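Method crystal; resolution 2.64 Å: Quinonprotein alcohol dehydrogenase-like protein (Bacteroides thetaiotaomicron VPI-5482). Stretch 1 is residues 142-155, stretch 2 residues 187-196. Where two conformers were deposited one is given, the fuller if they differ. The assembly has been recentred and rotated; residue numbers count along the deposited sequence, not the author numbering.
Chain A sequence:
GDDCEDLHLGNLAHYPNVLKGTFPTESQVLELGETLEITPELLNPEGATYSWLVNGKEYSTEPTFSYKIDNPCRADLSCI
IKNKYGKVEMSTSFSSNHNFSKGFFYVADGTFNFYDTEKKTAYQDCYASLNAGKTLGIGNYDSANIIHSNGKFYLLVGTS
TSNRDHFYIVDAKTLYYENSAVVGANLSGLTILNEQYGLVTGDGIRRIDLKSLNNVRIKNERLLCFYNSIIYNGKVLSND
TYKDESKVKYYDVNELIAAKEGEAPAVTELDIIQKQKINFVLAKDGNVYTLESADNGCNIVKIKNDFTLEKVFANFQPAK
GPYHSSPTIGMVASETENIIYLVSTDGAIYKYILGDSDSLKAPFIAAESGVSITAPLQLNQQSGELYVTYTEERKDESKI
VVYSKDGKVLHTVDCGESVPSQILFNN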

ATOM      1  N   ASP A 142      -2.502  13.469   6.810  1.00 51.02           N
ATOM      2  CA  ASP A 142      -2.147  12.162   7.381  1.00 48.40           C
ATOM      3  C   ASP A 142      -1.112  11.434   6.516  1.00 49.86           C
ATOM      4  O   ASP A 142      -1.083  11.613   5.296  1.00 51.61           O
ATOM      5  N   SER A 143      -0.291  10.593   7.139  1.00 41.87           N
ATOM      6  CA  SER A 143       0.694   9.781   6.435  1.00 39.33           C
ATOM      7  C   SER A 143       0.284   8.299   6.451  1.00 45.88           C
ATOM      8  O   SER A 143      -0.368   7.819   7.376  1.00 46.28           O
ATOM      9  N   ALA A 144       0.647   7.600   5.393  1.00 43.44           N
ATOM     10  CA  ALA A 144       0.437   6.175   5.196  1.00 42.15           C
ATOM     11  C   ALA A 144       1.787   5.508   5.098  1.00 45.63           C
ATOM     12  O   ALA A 144       2.547   5.773   4.166  1.00 47.74           O
ATOM     13  N   ASN A 145       2.113   4.701   6.089  1.00 39.89           N
ATOM     14  CA  ASN A 145       3.389   4.007   6.181  1.00 40.23           C
ATOM     15  C   ASN A 145       3.073   2.515   6.129  1.00 43.21           C
ATOM     16  O   ASN A 145       2.405   2.000   7.026  1.00 43.84           O
ATOM     17  N   ILE A 146       3.426   1.862   5.016  1.00 38.47           N
ATOM     18  CA  ILE A 146       3.108   0.443   4.763  1.00 36.71           C
ATOM     19  C   ILE A 146       4.365  -0.396   4.569  1.00 38.06           C
ATOM     20  O   ILE A 146       5.274  -0.010   3.822  1.00 35.85           O
ATOM     21  N   ILE A 147       4.363  -1.584   5.180  1.00 35.36           N
ATOM     22  CA  ILE A 147       5.420  -2.580   5.033  1.00 36.18           C
ATOM     23  C   ILE A 147       4.770  -3.875   4.562  1.00 41.87           C
ATOM     24  O   ILE A 147       3.821  -4.372   5.168  1.00 41.95           O
ATOM     25  N   HIS A 148       5.248  -4.357   3.423  1.00 38.55           N
ATOM     26  CA  HIS A 148       4.829  -5.592   2.828  1.00 37.98           C
ATOM     27  C   HIS A 148       5.728  -6.696   3.409  1.00 43.13           C
ATOM     28  O   HIS A 148       6.929  -6.766   3.107  1.00 40.11           O
ATOM     29  N   SER A 149       5.148  -7.508   4.315  1.00 42.50           N
ATOM     30  CA  SER A 149       5.855  -8.604   4.979  1.00 42.70           C
ATOM     31  C   SER A 149       4.872  -9.730   5.323  1.00 49.56           C
ATOM     32  O   SER A 149       3.697  -9.445   5.548  1.00 51.80           O
ATOM     33  N   ASN A 150       5.338 -10.995   5.349  0.50 45.74           N
ATOM     34  CA  ASN A 150       4.560 -12.195   5.720  0.50 45.52           C
ATOM     35  C   ASN A 150       3.271 -12.343   4.839  0.50 49.68           C
ATOM     36  O   ASN A 150       2.250 -12.871   5.309  0.50 49.87           O
ATOM     37  N   GLY A 151       3.330 -11.866   3.590  1.00 45.51           N
ATOM     38  CA  GLY A 151       2.191 -11.873   2.677  1.00 44.55           C
ATOM     39  C   GLY A 151       1.080 -10.911   3.069  1.00 47.83           C
ATOM     40  O   GLY A 151      -0.061 -11.083   2.617  1.00 50.13           O
ATOM     41  N   LYS A 152       1.410  -9.878   3.898  1.00 38.73           N
ATOM     42  CA  LYS A 152       0.459  -8.879   4.370  1.00 37.05           C
ATOM     43  C   LYS A 152       0.985  -7.456   4.155  1.00 41.99           C
ATOM     44  O   LYS A 152       2.196  -7.220   4.128  1.00 41.49           O
ATOM     45  N   PHE A 153       0.064  -6.507   4.038  1.00 38.70           N
ATOM     46  CA  PHE A 153       0.372  -5.094   4.013  1.00 37.49           C
ATOM     47  C   PHE A 153       0.075  -4.548   5.390  1.00 40.87           C
ATOM     48  O   PHE A 153      -1.082  -4.549   5.810  1.00 39.58           O
ATOM     49  N   TYR A 154       1.120  -4.189   6.135  1.00 38.36           N
ATOM     50  CA  TYR A 154       0.958  -3.595   7.454  1.00 38.29           C
ATOM     51  C   TYR A 154       0.959  -2.112   7.289  1.00 39.81           C
ATOM     52  O   TYR A 154       1.955  -1.571   6.837  1.00 39.39           O
ATOM     53  N   LEU A 155      -0.176  -1.466   7.559  1.00 35.47           N
ATOM     54  CA  LEU A 155      -0.332  -0.022   7.400  1.00 33.87           C
ATOM     55  C   LEU A 155      -0.409   0.657   8.769  1.00 38.58           C
ATOM     56  O   LEU A 155      -1.177   0.242   9.643  1.00 37.70           O
ATOM     57  N   LEU A 187       1.889   8.890  15.017  1.00 36.92           N
ATOM     58  CA  LEU A 187       2.850   7.793  14.921  1.00 35.77           C
ATOM     59  C   LEU A 187       3.019   7.449  13.464  1.00 41.55           C
ATOM     60  O   LEU A 187       2.048   7.033  12.824  1.00 42.44           O
ATOM     61  N   SER A 188       4.218   7.682  12.913  1.00 39.32           N
ATOM     62  CA  SER A 188       4.467   7.457  11.490  1.00 39.65           C
ATOM     63  C   SER A 188       5.671   6.510  11.216  1.00 44.77           C
ATOM     64  O   SER A 188       6.044   6.336  10.048  1.00 47.28           O
ATOM     65  N   GLY A 189       6.249   5.912  12.259  1.00 37.61           N
ATOM     66  CA  GLY A 189       7.381   5.009  12.095  1.00 36.43           C
ATOM     67  C   GLY A 189       6.964   3.571  12.254  1.00 41.36           C
ATOM     68  O   GLY A 189       6.456   3.197  13.306  1.00 40.79           O
ATOM     69  N   LEU A 190       7.135   2.757  11.207  1.00 39.25           N
ATOM     70  CA  LEU A 190       6.750   1.343  11.247  1.00 38.72           C
ATOM     71  C   LEU A 190       7.952   0.425  10.884  1.00 43.13           C
ATOM     72  O   LEU A 190       8.686   0.680   9.918  1.00 42.84           O
ATOM     73  N   THR A 191       8.113  -0.655  11.666  1.00 38.34           N
ATOM     74  CA  THR A 191       9.118  -1.701  11.509  1.00 37.39           C
ATOM     75  C   THR A 191       8.455  -3.046  11.710  1.00 39.34           C
ATOM     76  O   THR A 191       7.677  -3.186  12.640  1.00 40.20           O
ATOM     77  N   ILE A 192       8.720  -4.017  10.849  1.00 35.71           N
ATOM     78  CA  ILE A 192       8.219  -5.372  11.043  1.00 36.84           C
ATOM     79  C   ILE A 192       9.467  -6.203  11.422  1.00 39.13           C
ATOM     80  O   ILE A 192      10.417  -6.292  10.617  1.00 34.97           O
ATOM     81  N   LEU A 193       9.485  -6.712  12.689  1.00 36.14           N
ATOM     82  CA  LEU A 193      10.621  -7.450  13.247  1.00 35.52           C
ATOM     83  C   LEU A 193      10.673  -8.868  12.715  1.00 41.85           C
ATOM     84  O   LEU A 193      11.763  -9.359  12.384  1.00 41.23           O
ATOM     85  N   ASN A 194       9.503  -9.536  12.665  1.00 40.70           N
ATOM     86  CA  ASN A 194       9.338 -10.935  12.257  1.00 41.67           C
ATOM     87  C   ASN A 194       7.862 -11.217  11.991  1.00 48.26           C
ATOM     88  O   ASN A 194       7.128 -10.273  11.715  1.00 51.22           O
ATOM     89  N   GLU A 195       7.421 -12.485  12.051  1.00 44.38           N
ATOM     90  CA  GLU A 195       6.026 -12.845  11.775  1.00 44.06           C
ATOM     91  C   GLU A 195       5.092 -12.472  12.903  1.00 46.19           C
ATOM     92  O   GLU A 195       3.886 -12.281  12.666  1.00 45.07           O
ATOM     93  N   GLN A 196       5.638 -12.405  14.136  1.00 41.47           N
ATOM     94  CA  GLN A 196       4.854 -12.195  15.336  1.00 40.80           C
ATOM     95  C   GLN A 196       4.839 -10.712  15.801  1.00 42.23           C
ATOM     96  O   GLN A 196       3.819 -10.274  16.335  1.00 39.51           O
TER

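Stretch 2 runs alongside a hairpin, its strand 189-192 nearly parallel to strand 143-149 (9°). No hydrogen bond joins the two stretches, so this contact is made by side-chain packing.

Leu-187 points away. Ser-188 (p) sets its CB sideways, 3.6 Å from OG of Ser-143, itself a p rotamer pointing in. Beside it Asn-145 (m) donates from ND2 to Ser-143 OG at 3.1 Å, a bond within its own stretch; its CG rests 3.1 Å from Ser-188 O without a hydrogen bond. The polar end thus packs against Ser-188 with no hydrogen bond across the gap.

Gly-189 has no side chain; a CB there would point away, so the strand alternation already includes it. Leu-190 (chi1 t, chi2 p) points in and is the most covered residue of the contact. Its CD2 reaches 3.2 Å from Tyr-154 O and 4.0 Å from Tyr-154 CB, while its CG meets CD1 of Ile-147 (m, t) at 3.9 Å. One leucine therefore touches both strands of the hairpin. Thr-191 (m) turns away, and its OG1 is hydrogen-bonded elsewhere in the structure.

Ile-192 (chi1 m at -88°, chi2 p) points in again. Its CB lies 4.1 Å from Ile-147 CG2, its CG1 lies 3.6 Å from CD2 of Tyr-154 (m), approaching the ring obliquely, and its CG2 sits 3.5 Å from OG of Ser-149 (t).

Leu-193 and Asn-194 point away, the latter (p) accepting at OD1 from Gln-196 N at 2.8 Å. The CA-to-CB bond of Glu-195 (m, t) points sideways; its CG is 3.8 Å from ND2 of Asn-150 (m) and its CA 3.4 Å from Asn-150 OD1. That OD1 accepts from Tyr-154 OH at 3.1 Å, tying the type I' turn to the ring. Gln-196 (t, p) points away. The rule is alternation: inward aliphatics Leu-190 and Ile-192, with Ser-143, Asn-145 and Ser-188 at one end and Ser-149, Asn-150 and Glu-195 at the other.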

ATOM      1  CB  ASP A 142      -3.390  11.270   7.525  1.00 49.32           C
ATOM      2  CG  ASP A 142      -4.445  11.739   8.498  1.00 54.74           C
ATOM      3  OD1 ASP A 142      -4.138  12.641   9.331  1.00 53.55           O
ATOM      4  OD2 ASP A 142      -5.553  11.142   8.499  1.00 59.66           O
ATOM      5  CB  SER A 143       2.081   9.953   7.042  1.00 37.97           C
ATOM      6  OG  SER A 143       2.147   9.489   8.377  1.00 43.79           O
ATOM      7  CB  ALA A 144      -0.402   5.920   3.957  1.00 42.85           C
ATOM      8  CB  ASN A 145       4.120   4.468   7.473  1.00 47.05           C
ATOM      9  CG  ASN A 145       4.075   6.000   7.660  1.00 71.26           C
ATOM     10  OD1 ASN A 145       4.869   6.739   7.058  1.00 69.21           O
ATOM     11  ND2 ASN A 145       3.087   6.522   8.432  1.00 45.08           N
ATOM     12  CB  ILE A 146       2.194   0.291   3.502  1.00 38.96           C
ATOM     13  CG1 ILE A 146       0.931   1.173   3.616  1.00 39.30           C
ATOM     14  CG2 ILE A 146       1.867  -1.180   3.200  1.00 36.96           C
ATOM     15  CD1 ILE A 146       0.022   1.211   2.482  1.00 39.14           C
ATOM     16  CB  ILE A 147       6.276  -2.773   6.304  1.00 39.26           C
ATOM     17  CG1 ILE A 147       7.145  -1.507   6.519  1.00 38.23           C
ATOM     18  CG2 ILE A 147       7.171  -4.059   6.174  1.00 41.09           C
ATOM     19  CD1 ILE A 147       7.749  -1.424   7.699  1.00 48.91           C
ATOM     20  CB  HIS A 148       4.874  -5.484   1.292  1.00 38.64           C
ATOM     21  CG  HIS A 148       4.419  -6.716   0.567  1.00 42.03           C
ATOM     22  ND1 HIS A 148       4.675  -6.881  -0.780  1.00 43.91           N
ATOM     23  CD2 HIS A 148       3.769  -7.816   1.024  1.00 42.55           C
ATOM     24  CE1 HIS A 148       4.170  -8.063  -1.097  1.00 42.72           C
ATOM     25  NE2 HIS A 148       3.605  -8.653  -0.049  1.00 42.61           N
ATOM     26  CB  SER A 149       6.554  -8.082   6.227  1.00 44.46           C
ATOM     27  OG  SER A 149       7.497  -9.009   6.737  1.00 56.12           O
ATOM     28  CB  ASN A 150       4.168 -12.129   7.234  0.50 44.34           C
ATOM     29  CG  ASN A 150       5.231 -11.671   8.222  0.50 51.28           C
ATOM     30  OD1 ASN A 150       4.941 -10.893   9.148  0.50 36.92           O
ATOM     31  ND2 ASN A 150       6.481 -12.111   8.052  0.50 37.95           N
ATOM     32  CB  LYS A 152       0.152  -9.083   5.886  1.00 37.83           C
ATOM     33  CG  LYS A 152      -0.296 -10.491   6.335  1.00 44.85           C
ATOM     34  CD  LYS A 152      -1.657 -10.907   5.760  1.00 59.52           C
ATOM     35  CE  LYS A 152      -2.016 -12.371   5.917  1.00 66.25           C
ATOM     36  NZ  LYS A 152      -1.207 -13.254   5.036  1.00 85.81           N
ATOM     37  CB  PHE A 153      -0.369  -4.311   2.916  1.00 39.44           C
ATOM     38  CG  PHE A 153      -0.129  -4.699   1.476  1.00 41.99           C
ATOM     39  CD1 PHE A 153       1.164  -4.928   1.007  1.00 44.61           C
ATOM     40  CD2 PHE A 153      -1.175  -4.654   0.541  1.00 43.44           C
ATOM     41  CE1 PHE A 153       1.392  -5.229  -0.347  1.00 45.44           C
ATOM     42  CE2 PHE A 153      -0.940  -4.929  -0.813  1.00 45.67           C
ATOM     43  CZ  PHE A 153       0.342  -5.221  -1.246  1.00 43.57           C
ATOM     44  CB  TYR A 154       2.044  -4.058   8.432  1.00 39.66           C
ATOM     45  CG  TYR A 154       2.054  -5.549   8.644  1.00 40.05           C
ATOM     46  CD1 TYR A 154       1.161  -6.155   9.522  1.00 40.71           C
ATOM     47  CD2 TYR A 154       2.983  -6.353   8.003  1.00 41.71           C
ATOM     48  CE1 TYR A 154       1.173  -7.527   9.733  1.00 39.98           C
ATOM     49  CE2 TYR A 154       3.013  -7.727   8.214  1.00 43.13           C
ATOM     50  CZ  TYR A 154       2.105  -8.308   9.082  1.00 51.00           C
ATOM     51  OH  TYR A 154       2.149  -9.658   9.301  1.00 56.69           O
ATOM     52  CB  LEU A 155      -1.585   0.300   6.551  1.00 33.19           C
ATOM     53  CG  LEU A 155      -2.207   1.707   6.652  1.00 37.85           C
ATOM     54  CD1 LEU A 155      -1.311   2.780   6.033  1.00 40.88           C
ATOM     55  CD2 LEU A 155      -3.545   1.754   5.991  1.00 34.53           C
ATOM     56  CB  LEU A 187       2.373   6.586  15.755  1.00 34.78           C
ATOM     57  CG  LEU A 187       2.089   6.836  17.239  1.00 37.21           C
ATOM     58  CD1 LEU A 187       1.573   5.607  17.873  1.00 37.21           C
ATOM     59  CD2 LEU A 187       3.314   7.363  17.983  1.00 34.23           C
ATOM     60  CB  SER A 188       4.721   8.792  10.797  1.00 41.58           C
ATOM     61  OG  SER A 188       5.858   9.445  11.327  1.00 47.42           O
ATOM     62  CB  LEU A 190       5.558   1.060  10.293  1.00 38.49           C
ATOM     63  CG  LEU A 190       4.973  -0.383  10.281  1.00 41.89           C
ATOM     64  CD1 LEU A 190       4.426  -0.776  11.659  1.00 40.98           C
ATOM     65  CD2 LEU A 190       3.934  -0.562   9.202  1.00 39.40           C
ATOM     66  CB  THR A 191      10.305  -1.500  12.510  1.00 37.61           C
ATOM     67  OG1 THR A 191      10.761  -0.147  12.529  1.00 30.01           O
ATOM     68  CG2 THR A 191      11.479  -2.417  12.223  1.00 31.84           C
ATOM     69  CB  ILE A 192       7.385  -5.940   9.838  1.00 41.26           C
ATOM     70  CG1 ILE A 192       5.865  -5.561   9.967  1.00 42.83           C
ATOM     71  CG2 ILE A 192       7.419  -7.478   9.873  1.00 42.46           C
ATOM     72  CD1 ILE A 192       5.443  -4.187  10.128  1.00 49.61           C
ATOM     73  CB  LEU A 193      10.576  -7.490  14.792  1.00 34.24           C
ATOM     74  CG  LEU A 193      10.471  -6.152  15.556  1.00 35.57           C
ATOM     75  CD1 LEU A 193      10.411  -6.377  17.059  1.00 34.08           C
ATOM     76  CD2 LEU A 193      11.608  -5.264  15.260  1.00 33.19           C
ATOM     77  CB  ASN A 194       9.912 -11.881  13.332  1.00 41.90           C
ATOM     78  CG  ASN A 194       9.380 -11.693  14.734  1.00 55.80           C
ATOM     79  OD1 ASN A 194       8.188 -11.443  14.960  1.00 54.86           O
ATOM     80  ND2 ASN A 194      10.240 -11.933  15.708  1.00 38.79           N
ATOM     81  CB  GLU A 195       5.860 -14.359  11.526  1.00 46.47           C
ATOM     82  CG  GLU A 195       6.724 -14.995  10.449  1.00 63.16           C
ATOM     83  CD  GLU A 195       6.289 -16.390  10.022  1.00101.29           C
ATOM     84  OE1 GLU A 195       5.235 -16.877  10.497  1.00 91.85           O
ATOM     85  OE2 GLU A 195       6.974 -16.971   9.150  1.00112.42           O
ATOM     86  CB  GLN A 196       5.444 -13.098  16.447  1.00 43.05           C
ATOM     87  CG  GLN A 196       4.718 -13.106  17.819  1.00 70.98           C
ATOM     88  CD  GLN A 196       3.290 -13.619  17.894  1.00 92.69           C
ATOM     89  OE1 GLN A 196       2.704 -14.143  16.933  1.00 89.47           O
ATOM     90  NE2 GLN A 196       2.711 -13.515  19.084  1.00 84.18           N
TER